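Local coordinates for protein aldo-keto reductase 2E (Bombyx mori, PDB 3WCZ) that reduces 3-dehydroecdysone and certain other carbonyl compounds with NADPH as cosubstrate, and may help to regulate moulting in the silkworm, at residues T15-A20 against E81-T86; V41-E46 against Q264-N269. All blocks are in the same frame, centred on the assembly; numbering follows the deposited sequence.

Contact 1 (T15-A20 against E81-T86)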
ATOM      1  N   THR A  15      -2.668  15.949   0.247  1.00 14.81           N
ATOM      2  CA  THR A  15      -3.310  15.188   1.295  1.00 14.47           C
ATOM      3  C   THR A  15      -3.710  13.824   0.774  1.00 13.38           C
ATOM      4  O   THR A  15      -4.109  13.686  -0.382  1.00 15.91           O
ATOM      5  CB  THR A  15      -4.536  15.893   1.855  1.00 19.13           C
ATOM      6  OG1 THR A  15      -5.302  16.374   0.764  1.00 18.08           O
ATOM      7  CG2 THR A  15      -4.107  17.073   2.736  1.00 21.85           C
ATOM      8  N   ILE A  16      -3.534  12.840   1.627  1.00 12.58           N
ATOM      9  CA  ILE A  16      -3.776  11.460   1.245  1.00 10.34           C
ATOM     10  C   ILE A  16      -4.713  10.818   2.265  1.00 12.33           C
ATOM     11  O   ILE A  16      -4.488  10.909   3.487  1.00 12.32           O
ATOM     12  CB  ILE A  16      -2.453  10.718   1.174  1.00 10.74           C
ATOM     13  CG1 ILE A  16      -2.615   9.324   0.596  1.00 10.95           C
ATOM     14  CG2 ILE A  16      -1.758  10.679   2.524  1.00 13.70           C
ATOM     15  CD1 ILE A  16      -1.279   8.669   0.248  1.00 10.84           C
ATOM     16  N   PRO A  17      -5.781  10.171   1.780  1.00  8.70           N
ATOM     17  CA  PRO A  17      -6.660   9.481   2.728  1.00  7.87           C
ATOM     18  C   PRO A  17      -5.929   8.345   3.382  1.00  8.70           C
ATOM     19  O   PRO A  17      -5.199   7.617   2.698  1.00  9.52           O
ATOM     20  CB  PRO A  17      -7.801   8.954   1.844  1.00  9.47           C
ATOM     21  CG  PRO A  17      -7.725   9.805   0.582  1.00 10.16           C
ATOM     22  CD  PRO A  17      -6.274  10.114   0.396  1.00 10.43           C
ATOM     23  N   ILE A  18      -6.136   8.145   4.679  1.00  8.77           N
ATOM     24  CA  ILE A  18      -5.309   7.241   5.449  1.00  9.24           C
ATOM     25  C   ILE A  18      -5.765   5.771   5.484  1.00  8.40           C
ATOM     26  O   ILE A  18      -5.176   4.969   6.172  1.00 10.27           O
ATOM     27  CB  ILE A  18      -5.069   7.775   6.879  1.00 11.00           C
ATOM     28  CG1 ILE A  18      -6.352   7.737   7.679  1.00 11.85           C
ATOM     29  CG2 ILE A  18      -4.479   9.182   6.775  1.00 17.65           C
ATOM     30  CD1 ILE A  18      -6.170   8.405   9.021  1.00 17.96           C
ATOM     31  N   VAL A  19      -6.808   5.430   4.725  1.00  8.48           N
ATOM     32  CA  VAL A  19      -7.120   4.034   4.419  1.00  8.21           C
ATOM     33  C   VAL A  19      -7.172   3.898   2.905  1.00  7.38           C
ATOM     34  O   VAL A  19      -7.816   4.698   2.253  1.00  8.56           O
ATOM     35  CB  VAL A  19      -8.463   3.578   5.024  1.00  8.87           C
ATOM     36  CG1 VAL A  19      -8.728   2.152   4.683  1.00  8.72           C
ATOM     37  CG2 VAL A  19      -8.476   3.795   6.563  1.00  9.67           C
ATOM     38  N   ALA A  20      -6.489   2.892   2.363  1.00  7.36           N
ATOM     39  CA  ALA A  20      -6.529   2.579   0.939  1.00  6.83           C
ATOM     40  C   ALA A  20      -7.088   1.202   0.705  1.00  6.38           C
ATOM     41  O   ALA A  20      -6.776   0.263   1.440  1.00  8.30           O
ATOM     42  CB  ALA A  20      -5.126   2.672   0.336  1.00  7.77           C
ATOM     43  N   GLU A  81     -11.684  14.207  -6.154  1.00 10.98           N
ATOM     44  CA  GLU A  81     -11.952  13.661  -4.839  1.00 10.21           C
ATOM     45  C   GLU A  81     -11.277  12.321  -4.587  1.00  9.86           C
ATOM     46  O   GLU A  81     -11.253  11.848  -3.447  1.00 11.06           O
ATOM     47  CB  GLU A  81     -13.465  13.527  -4.647  1.00 10.41           C
ATOM     48  CG  GLU A  81     -14.145  14.876  -4.503  1.00 13.84           C
ATOM     49  CD  GLU A  81     -15.658  14.832  -4.519  1.00 17.58           C
ATOM     50  OE1 GLU A  81     -16.279  13.886  -5.027  1.00 15.13           O
ATOM     51  OE2 GLU A  81     -16.241  15.827  -4.013  1.00 26.57           O
ATOM     52  N   LEU A  82     -10.780  11.668  -5.644  1.00  9.62           N
ATOM     53  CA  LEU A  82     -10.122  10.372  -5.510  1.00 10.08           C
ATOM     54  C   LEU A  82      -8.619  10.520  -5.461  1.00  8.54           C
ATOM     55  O   LEU A  82      -8.062  11.379  -6.123  1.00  9.45           O
ATOM     56  CB  LEU A  82     -10.473   9.460  -6.671  1.00 11.03           C
ATOM     57  CG  LEU A  82     -11.895   8.987  -6.779  1.00 11.08           C
ATOM     58  CD1 LEU A  82     -12.099   8.209  -8.081  1.00 13.80           C
ATOM     59  CD2 LEU A  82     -12.235   8.127  -5.579  1.00 12.94           C
ATOM     60  N   PHE A  83      -7.979   9.637  -4.712  1.00  7.95           N
ATOM     61  CA  PHE A  83      -6.534   9.513  -4.621  1.00  8.58           C
ATOM     62  C   PHE A  83      -6.172   8.127  -5.140  1.00  7.48           C
ATOM     63  O   PHE A  83      -6.520   7.133  -4.510  1.00  8.24           O
ATOM     64  CB  PHE A  83      -6.099   9.686  -3.161  1.00  8.14           C
ATOM     65  CG  PHE A  83      -4.633   9.905  -2.981  1.00  7.60           C
ATOM     66  CD1 PHE A  83      -3.735   8.863  -3.137  1.00  7.93           C
ATOM     67  CD2 PHE A  83      -4.130  11.167  -2.703  1.00  8.46           C
ATOM     68  CE1 PHE A  83      -2.357   9.085  -2.987  1.00  7.60           C
ATOM     69  CE2 PHE A  83      -2.774  11.376  -2.579  1.00  8.71           C
ATOM     70  CZ  PHE A  83      -1.888  10.346  -2.727  1.00  8.93           C
ATOM     71  N   VAL A  84      -5.518   8.052  -6.291  1.00  8.25           N
ATOM     72  CA  VAL A  84      -5.163   6.784  -6.891  1.00  7.36           C
ATOM     73  C   VAL A  84      -3.649   6.641  -6.809  1.00  7.27           C
ATOM     74  O   VAL A  84      -2.902   7.524  -7.241  1.00  8.05           O
ATOM     75  CB  VAL A  84      -5.670   6.695  -8.336  1.00  9.27           C
ATOM     76  CG1 VAL A  84      -5.507   5.262  -8.848  1.00 10.48           C
ATOM     77  CG2 VAL A  84      -7.117   7.084  -8.417  1.00  9.99           C
ATOM     78  N   THR A  85      -3.223   5.489  -6.321  1.00  7.21           N
ATOM     79  CA  THR A  85      -1.832   5.100  -6.178  1.00  7.63           C
ATOM     80  C   THR A  85      -1.535   3.923  -7.092  1.00  7.42           C
ATOM     81  O   THR A  85      -2.248   2.925  -7.062  1.00  7.66           O
ATOM     82  CB  THR A  85      -1.529   4.689  -4.728  1.00  6.65           C
ATOM     83  OG1 THR A  85      -1.720   5.824  -3.895  1.00  8.10           O
ATOM     84  CG2 THR A  85      -0.115   4.194  -4.543  1.00  7.76           C
ATOM     85  N   THR A  86      -0.483   4.017  -7.911  1.00  7.10           N
ATOM     86  CA  THR A  86       0.005   2.860  -8.648  1.00  7.25           C
ATOM     87  C   THR A  86       1.532   2.833  -8.585  1.00  7.78           C
ATOM     88  O   THR A  86       2.154   3.692  -7.949  1.00  6.61           O
ATOM     89  CB  THR A  86      -0.573   2.740 -10.056  1.00  7.87           C
ATOM     90  OG1 THR A  86      -0.351   1.395 -10.478  1.00  8.35           O
ATOM     91  CG2 THR A  86       0.018   3.754 -11.028  1.00  9.07           C
TER

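Contact 2 (V41-E46 against Q264-N269). With NAP (NADP nicotinamide-adenine-dinucleotide phosphate), chain B.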
ATOM      1  N   VAL A  41     -13.623  -1.912  -6.118  1.00  8.47           N
ATOM      2  CA  VAL A  41     -13.317  -0.482  -6.212  1.00  8.76           C
ATOM      3  C   VAL A  41     -14.587   0.350  -6.136  1.00  8.74           C
ATOM      4  O   VAL A  41     -14.659   1.350  -5.398  1.00  8.56           O
ATOM      5  CB  VAL A  41     -12.509  -0.176  -7.485  1.00  8.87           C
ATOM      6  CG1 VAL A  41     -12.465   1.325  -7.787  1.00  9.52           C
ATOM      7  CG2 VAL A  41     -11.105  -0.719  -7.315  1.00  8.06           C
ATOM      8  N   TYR A  42     -15.600  -0.058  -6.888  1.00  8.93           N
ATOM      9  CA  TYR A  42     -16.880   0.635  -6.834  1.00 10.27           C
ATOM     10  C   TYR A  42     -17.497   0.621  -5.435  1.00  9.30           C
ATOM     11  O   TYR A  42     -17.889   1.646  -4.902  1.00  9.69           O
ATOM     12  CB  TYR A  42     -17.851   0.041  -7.853  1.00 10.66           C
ATOM     13  CG  TYR A  42     -19.115   0.848  -7.974  1.00 10.53           C
ATOM     14  CD1 TYR A  42     -19.202   1.881  -8.892  1.00 11.14           C
ATOM     15  CD2 TYR A  42     -20.197   0.618  -7.124  1.00 11.82           C
ATOM     16  CE1 TYR A  42     -20.340   2.659  -8.992  1.00 11.80           C
ATOM     17  CE2 TYR A  42     -21.337   1.385  -7.218  1.00 11.84           C
ATOM     18  CZ  TYR A  42     -21.405   2.393  -8.168  1.00 12.73           C
ATOM     19  OH  TYR A  42     -22.538   3.172  -8.283  1.00 16.23           O
ATOM     20  N   TRP A  43     -17.573  -0.563  -4.834  1.00  8.93           N
ATOM     21  CA  TRP A  43     -18.130  -0.681  -3.505  1.00  8.68           C
ATOM     22  C   TRP A  43     -17.356   0.157  -2.469  1.00  8.57           C
ATOM     23  O   TRP A  43     -17.930   0.745  -1.551  1.00  9.11           O
ATOM     24  CB  TRP A  43     -18.128  -2.137  -3.065  1.00  9.48           C
ATOM     25  CG  TRP A  43     -19.279  -2.943  -3.549  1.00 12.21           C
ATOM     26  CD1 TRP A  43     -20.509  -2.479  -3.915  1.00 12.43           C
ATOM     27  CD2 TRP A  43     -19.324  -4.374  -3.662  1.00 12.36           C
ATOM     28  NE1 TRP A  43     -21.332  -3.542  -4.240  1.00 14.34           N
ATOM     29  CE2 TRP A  43     -20.628  -4.709  -4.102  1.00 13.15           C
ATOM     30  CE3 TRP A  43     -18.397  -5.397  -3.452  1.00 10.34           C
ATOM     31  CZ2 TRP A  43     -21.020  -6.025  -4.338  1.00 14.60           C
ATOM     32  CZ3 TRP A  43     -18.797  -6.714  -3.677  1.00 13.70           C
ATOM     33  CH2 TRP A  43     -20.093  -7.010  -4.117  1.00 12.53           C
ATOM     34  N   ALA A  44     -16.028   0.163  -2.595  1.00  8.48           N
ATOM     35  CA  ALA A  44     -15.195   0.923  -1.669  1.00  8.49           C
ATOM     36  C   ALA A  44     -15.524   2.398  -1.768  1.00  8.48           C
ATOM     37  O   ALA A  44     -15.754   3.062  -0.766  1.00  8.47           O
ATOM     38  CB  ALA A  44     -13.724   0.672  -1.937  1.00  9.37           C
ATOM     39  N   ILE A  45     -15.555   2.928  -2.983  1.00  8.44           N
ATOM     40  CA  ILE A  45     -15.898   4.335  -3.140  1.00  9.01           C
ATOM     41  C   ILE A  45     -17.300   4.629  -2.604  1.00  9.81           C
ATOM     42  O   ILE A  45     -17.509   5.628  -1.932  1.00  9.33           O
ATOM     43  CB  ILE A  45     -15.739   4.762  -4.613  1.00  9.37           C
ATOM     44  CG1 ILE A  45     -14.262   4.641  -5.035  1.00  9.25           C
ATOM     45  CG2 ILE A  45     -16.264   6.180  -4.837  1.00 11.65           C
ATOM     46  CD1 ILE A  45     -14.020   4.781  -6.528  1.00 10.08           C
ATOM     47  N   GLU A  46     -18.235   3.733  -2.865  1.00  9.55           N
ATOM     48  CA  GLU A  46     -19.594   3.887  -2.383  1.00  9.94           C
ATOM     49  C   GLU A  46     -19.611   3.930  -0.852  1.00 11.28           C
ATOM     50  O   GLU A  46     -20.398   4.676  -0.245  1.00 12.72           O
ATOM     51  CB  GLU A  46     -20.464   2.744  -2.919  1.00 12.67           C
ATOM     52  CG  GLU A  46     -21.920   2.850  -2.483  1.00 13.05           C
ATOM     53  CD  GLU A  46     -22.754   1.603  -2.735  1.00 22.06           C
ATOM     54  OE1 GLU A  46     -22.191   0.497  -2.857  1.00 16.25           O
ATOM     55  OE2 GLU A  46     -24.003   1.750  -2.788  1.00 27.20           O
ATOM     56  N   GLN A 264     -19.367  -6.175   2.513  1.00 12.45           N
ATOM     57  CA  GLN A 264     -19.464  -5.912   3.923  1.00 13.49           C
ATOM     58  C   GLN A 264     -18.092  -5.664   4.583  1.00 10.29           C
ATOM     59  O   GLN A 264     -17.942  -4.750   5.385  1.00 12.17           O
ATOM     60  CB  GLN A 264     -20.199  -7.079   4.608  1.00 13.83           C
ATOM     61  CG  GLN A 264     -21.678  -7.276   4.169  1.00 27.18           C
ATOM     62  CD  GLN A 264     -21.903  -7.689   2.684  0.51 15.32           C
ATOM     63  OE1 GLN A 264     -21.176  -8.518   2.101  1.00 24.22           O
ATOM     64  NE2 GLN A 264     -22.940  -7.101   2.075  0.50 16.98           N
ATOM     65  N   ARG A 265     -17.101  -6.489   4.244  1.00 11.66           N
ATOM     66  CA  ARG A 265     -15.772  -6.300   4.838  1.00 10.95           C
ATOM     67  C   ARG A 265     -15.116  -5.019   4.332  1.00 10.26           C
ATOM     68  O   ARG A 265     -14.460  -4.332   5.092  1.00 10.35           O
ATOM     69  CB  ARG A 265     -14.881  -7.502   4.641  1.00 11.65           C
ATOM     70  CG  ARG A 265     -15.372  -8.687   5.454  1.00 12.00           C
ATOM     71  CD  ARG A 265     -14.384  -9.794   5.388  1.00 12.44           C
ATOM     72  NE  ARG A 265     -14.417 -10.566   4.160  1.00 13.06           N
ATOM     73  CZ  ARG A 265     -15.232 -11.583   3.906  1.00 17.22           C
ATOM     74  NH1 ARG A 265     -16.160 -11.926   4.791  1.00 17.75           N
ATOM     75  NH2 ARG A 265     -15.124 -12.241   2.763  1.00 13.23           N
ATOM     76  N   ILE A 266     -15.368  -4.661   3.081  1.00 10.68           N
ATOM     77  CA  ILE A 266     -14.890  -3.377   2.565  1.00  9.48           C
ATOM     78  C   ILE A 266     -15.405  -2.262   3.457  1.00 10.43           C
ATOM     79  O   ILE A 266     -14.666  -1.389   3.904  1.00 10.14           O
ATOM     80  CB  ILE A 266     -15.347  -3.208   1.086  1.00 10.43           C
ATOM     81  CG1 ILE A 266     -14.516  -4.099   0.147  1.00  8.88           C
ATOM     82  CG2 ILE A 266     -15.267  -1.764   0.660  1.00 10.88           C
ATOM     83  CD1 ILE A 266     -15.082  -4.240  -1.247  1.00  9.78           C
ATOM     84  N   ALA A 267     -16.695  -2.272   3.763  1.00 10.91           N
ATOM     85  CA  ALA A 267     -17.239  -1.225   4.577  1.00 11.41           C
ATOM     86  C   ALA A 267     -16.664  -1.245   6.004  1.00  8.93           C
ATOM     87  O   ALA A 267     -16.396  -0.182   6.604  1.00 12.70           O
ATOM     88  CB  ALA A 267     -18.756  -1.339   4.625  1.00 13.43           C
ATOM     89  N   GLN A 268     -16.499  -2.435   6.568  1.00 10.73           N
ATOM     90  CA  GLN A 268     -15.932  -2.542   7.918  1.00 12.99           C
ATOM     91  C   GLN A 268     -14.523  -1.988   7.996  1.00  9.34           C
ATOM     92  O   GLN A 268     -14.133  -1.379   8.988  1.00 10.59           O
ATOM     93  CB  GLN A 268     -15.917  -3.998   8.343  1.00 14.33           C
ATOM     94  CG  GLN A 268     -17.310  -4.529   8.595  1.00 21.27           C
ATOM     95  CD  GLN A 268     -17.321  -5.951   9.107  1.00 25.38           C
ATOM     96  OE1 GLN A 268     -16.536  -6.799   8.684  1.00 24.98           O
ATOM     97  NE2 GLN A 268     -18.223  -6.217  10.044  1.00 40.31           N
ATOM     98  N   ASN A 269     -13.768  -2.167   6.920  1.00 10.13           N
ATOM     99  CA  ASN A 269     -12.337  -1.899   6.956  1.00 10.75           C
ATOM    100  C   ASN A 269     -11.991  -0.400   6.954  1.00 10.61           C
ATOM    101  O   ASN A 269     -10.851  -0.040   7.222  1.00 11.63           O
ATOM    102  CB  ASN A 269     -11.636  -2.611   5.793  1.00  9.51           C
ATOM    103  CG  ASN A 269     -11.542  -4.104   5.975  1.00  9.17           C
ATOM    104  OD1 ASN A 269     -11.773  -4.627   7.075  1.00 11.01           O
ATOM    105  ND2 ASN A 269     -11.242  -4.809   4.906  1.00  9.12           N
TER
HETATM  106  PA  NAP B 401      -4.531  -8.136   3.218  1.00  7.92           P
HETATM  107  O1A NAP B 401      -5.309  -6.899   3.045  1.00  9.16           O
HETATM  108  O2A NAP B 401      -3.406  -8.251   4.126  1.00  8.11           O
HETATM  109  O5B NAP B 401      -5.426  -9.399   3.423  1.00  8.86           O
HETATM  110  C5B NAP B 401      -6.513  -9.661   2.588  1.00  9.54           C
HETATM  111  C4B NAP B 401      -7.332 -10.876   2.999  1.00  8.79           C
HETATM  112  O4B NAP B 401      -8.060 -10.577   4.205  1.00 10.31           O
HETATM  113  C3B NAP B 401      -8.312 -11.377   2.009  1.00 10.82           C
HETATM  114  O3B NAP B 401      -8.306 -12.781   2.095  1.00 11.36           O
HETATM  115  C2B NAP B 401      -9.565 -10.801   2.466  1.00  9.96           C
HETATM  116  O2B NAP B 401     -10.717 -11.512   2.058  1.00 10.80           O
HETATM  117  C1B NAP B 401      -9.427 -10.810   3.966  1.00 11.14           C
HETATM  118  N9A NAP B 401     -10.142  -9.784   4.695  1.00 10.79           N
HETATM  119  C8A NAP B 401     -10.254  -8.490   4.328  1.00  9.16           C
HETATM  120  N7A NAP B 401     -10.862  -7.779   5.255  1.00 10.16           N
HETATM  121  C5A NAP B 401     -11.179  -8.630   6.281  1.00 11.09           C
HETATM  122  C6A NAP B 401     -11.819  -8.459   7.512  1.00 11.83           C
HETATM  123  N6A NAP B 401     -12.346  -7.245   7.962  1.00 13.84           N
HETATM  124  N1A NAP B 401     -11.953  -9.556   8.278  1.00 15.35           N
HETATM  125  C2A NAP B 401     -11.475 -10.736   7.885  1.00 13.05           C
HETATM  126  N3A NAP B 401     -10.844 -10.937   6.716  1.00 13.04           N
HETATM  127  C4A NAP B 401     -10.686  -9.870   5.918  1.00 11.35           C
HETATM  128  O3  NAP B 401      -4.010  -8.524   1.734  1.00  9.84           O
HETATM  129  PN  NAP B 401      -2.782  -8.219   0.766  1.00  8.29           P
HETATM  130  O1N NAP B 401      -3.362  -8.257  -0.601  1.00  9.32           O
HETATM  131  O2N NAP B 401      -1.679  -9.154   1.116  1.00  9.53           O
HETATM  132  O5D NAP B 401      -2.266  -6.756   1.111  1.00  7.70           O
HETATM  133  C5D NAP B 401      -3.090  -5.650   0.951  1.00  8.81           C
HETATM  134  C4D NAP B 401      -2.730  -4.719  -0.215  1.00  7.95           C
HETATM  135  O4D NAP B 401      -1.457  -4.129  -0.030  1.00  8.14           O
HETATM  136  C3D NAP B 401      -2.610  -5.393  -1.544  1.00  6.71           C
HETATM  137  O3D NAP B 401      -3.860  -5.787  -2.074  1.00  7.48           O
HETATM  138  C2D NAP B 401      -1.890  -4.400  -2.311  1.00  8.19           C
HETATM  139  O2D NAP B 401      -2.725  -3.330  -2.655  1.00  7.76           O
HETATM  140  C1D NAP B 401      -0.837  -3.971  -1.311  1.00  8.41           C
HETATM  141  N1N NAP B 401       0.448  -4.680  -1.298  1.00  8.48           N
HETATM  142  C2N NAP B 401       1.556  -4.077  -1.766  1.00  7.55           C
HETATM  143  C3N NAP B 401       2.760  -4.733  -1.737  1.00  9.28           C
HETATM  144  C7N NAP B 401       3.941  -3.982  -2.225  1.00  9.39           C
HETATM  145  O7N NAP B 401       3.974  -2.728  -2.262  1.00 10.19           O
HETATM  146  N7N NAP B 401       5.042  -4.713  -2.494  1.00  5.79           N
HETATM  147  C4N NAP B 401       2.855  -6.065  -1.293  1.00  9.17           C
HETATM  148  C5N NAP B 401       1.702  -6.683  -0.790  1.00  9.24           C
HETATM  149  C6N NAP B 401       0.523  -5.948  -0.813  1.00  9.66           C
HETATM  150  P2B NAP B 401     -11.924 -10.816   1.268  1.00 11.61           P
HETATM  151  O1X NAP B 401     -12.878 -11.992   0.978  1.00 13.70           O
HETATM  152  O2X NAP B 401     -12.558  -9.850   2.170  1.00 11.72           O
HETATM  153  O3X NAP B 401     -11.347 -10.206   0.015  1.00 12.36           O

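Contact 1 (T15-A20 against E81-T86)
Ile16 sets its CG1 methylene over the face of Phe83, 3.5 Å above the ring plane and over its centre. The vector from the ring centroid to CG1 leans only 14° from the normal, the geometry of a CH-pi contact. Two torsions account for this fit: CG1 of Ile16 stands anti to the backbone N (chi1 -172°), and the extended chain beyond it carries CD1 across the ring to CE1 of Phe83, 3.4 Å away. Phe83 contributes the complementary turn, its CG likewise anti to its own backbone N, which swings the ring out toward residues 15-17. Pro17 comes in nearer the root of the aromatic side chain, with its CD 3.6 Å from Phe83 CB. The carbonyl O of Thr15 approaches obliquely, 3.4 Å from Phe83 CD2. No hydrogen bond spans the two segments, and the strands run nearly perpendicular to each other (84°), with axes 8.1 Å apart. What meets here is the N-terminal hairpin of strands 7-9 and 15-17 and the third strand of the TIM barrel, 83-88. Such a hairpin closes the N-terminal end of the barrel in aldo-keto reductases, and Phe83 is one of the residues on which it rests. His51, on the neighbouring strand 51-53, ties the two sides together: its ring meets that of Phe83 edge-to-face, while ND1 and NE2 hydrogen-bond to Pro17 O and Thr85 OG1. That threonine hydroxyl also lies in the plane of the Phe83 ring, at its edge. Leu116 and Asp115 of strand 114-119 also touch the aromatic side chain, and backbone bonds from Phe83 to Arg50 and Ile52 hold its strand in the barrel sheet.

Contact 2 (V41-E46 against Q264-N269)
Apolar packing between the helices rests on Ile266, which splits its two branches between Ala44 and Trp43. Its CG2 methyl, anti to the backbone N, settles on the backbone of the other helix, 3.6 Å from Ala44 CA; the small alanine lets the CA atoms of Ala44 and Ile266 come within 6.0 Å. CD1 reaches the other way, to the edge of the Trp43 indole near its plane, 4.1 Å from both CB and CE3 of that residue. No hydrogen bond joins the two segments; Ile266 O is met by the hydroxyl of Tyr49, from a loop that also touches Ala44.

Polar contacts serve the cofactor instead. CD of Arg265 lies over the adenine face, 3.5 Å from NADP C5A, and the bend at chi3 (-78°) then turns the guanidinium edge to the 2'-phosphate. NE bonds O2X of that phosphate almost straight (2.8 Å, 178°), and NH2 takes O1X, giving a two-point grip in which charge probably reinforces the hydrogen bonds. A leucine here would remove both donors and would probably leave the 2'-phosphate without this charged partner. Asn269 reads the adenine edge with both ends of its amide: OD1 accepts from NADP N6A at 2.8 Å, while ND2 donates to N7A at 3.0 Å.

Helix 263-270, following the last barrel strand and closing the ring of helices against helix 35-46, thus contributes to the adenosine 2'-phosphate site characteristic of NADP-dependent aldo-keto reductases, consistent with the enzyme's inactivity with NADH.

Contacts 1 and 2 lie 14 Å apart, centre to centre, and meet at two points: Leu82 CD2 packs 3.9 Å from Ile45 CD1, and Val19 CG1 approaches Asn269 O at 4.0 Å. Arg50 adds a second connection, bonding through its backbone to Phe83 and through NH1 to Ile45 O. Their relation to the cofactor differs sharply. Contact 2 holds the adenosine end of NADP directly, whereas in contact 1 the Phe83 side chain stays about 12 Å from NADP and about 8 Å from the side chain of the NADP-binding residue Asp53. Contact 1 thus packs the hairpin onto a barrel strand, while contact 2 joins two outer helices beside the adenosine of NADP.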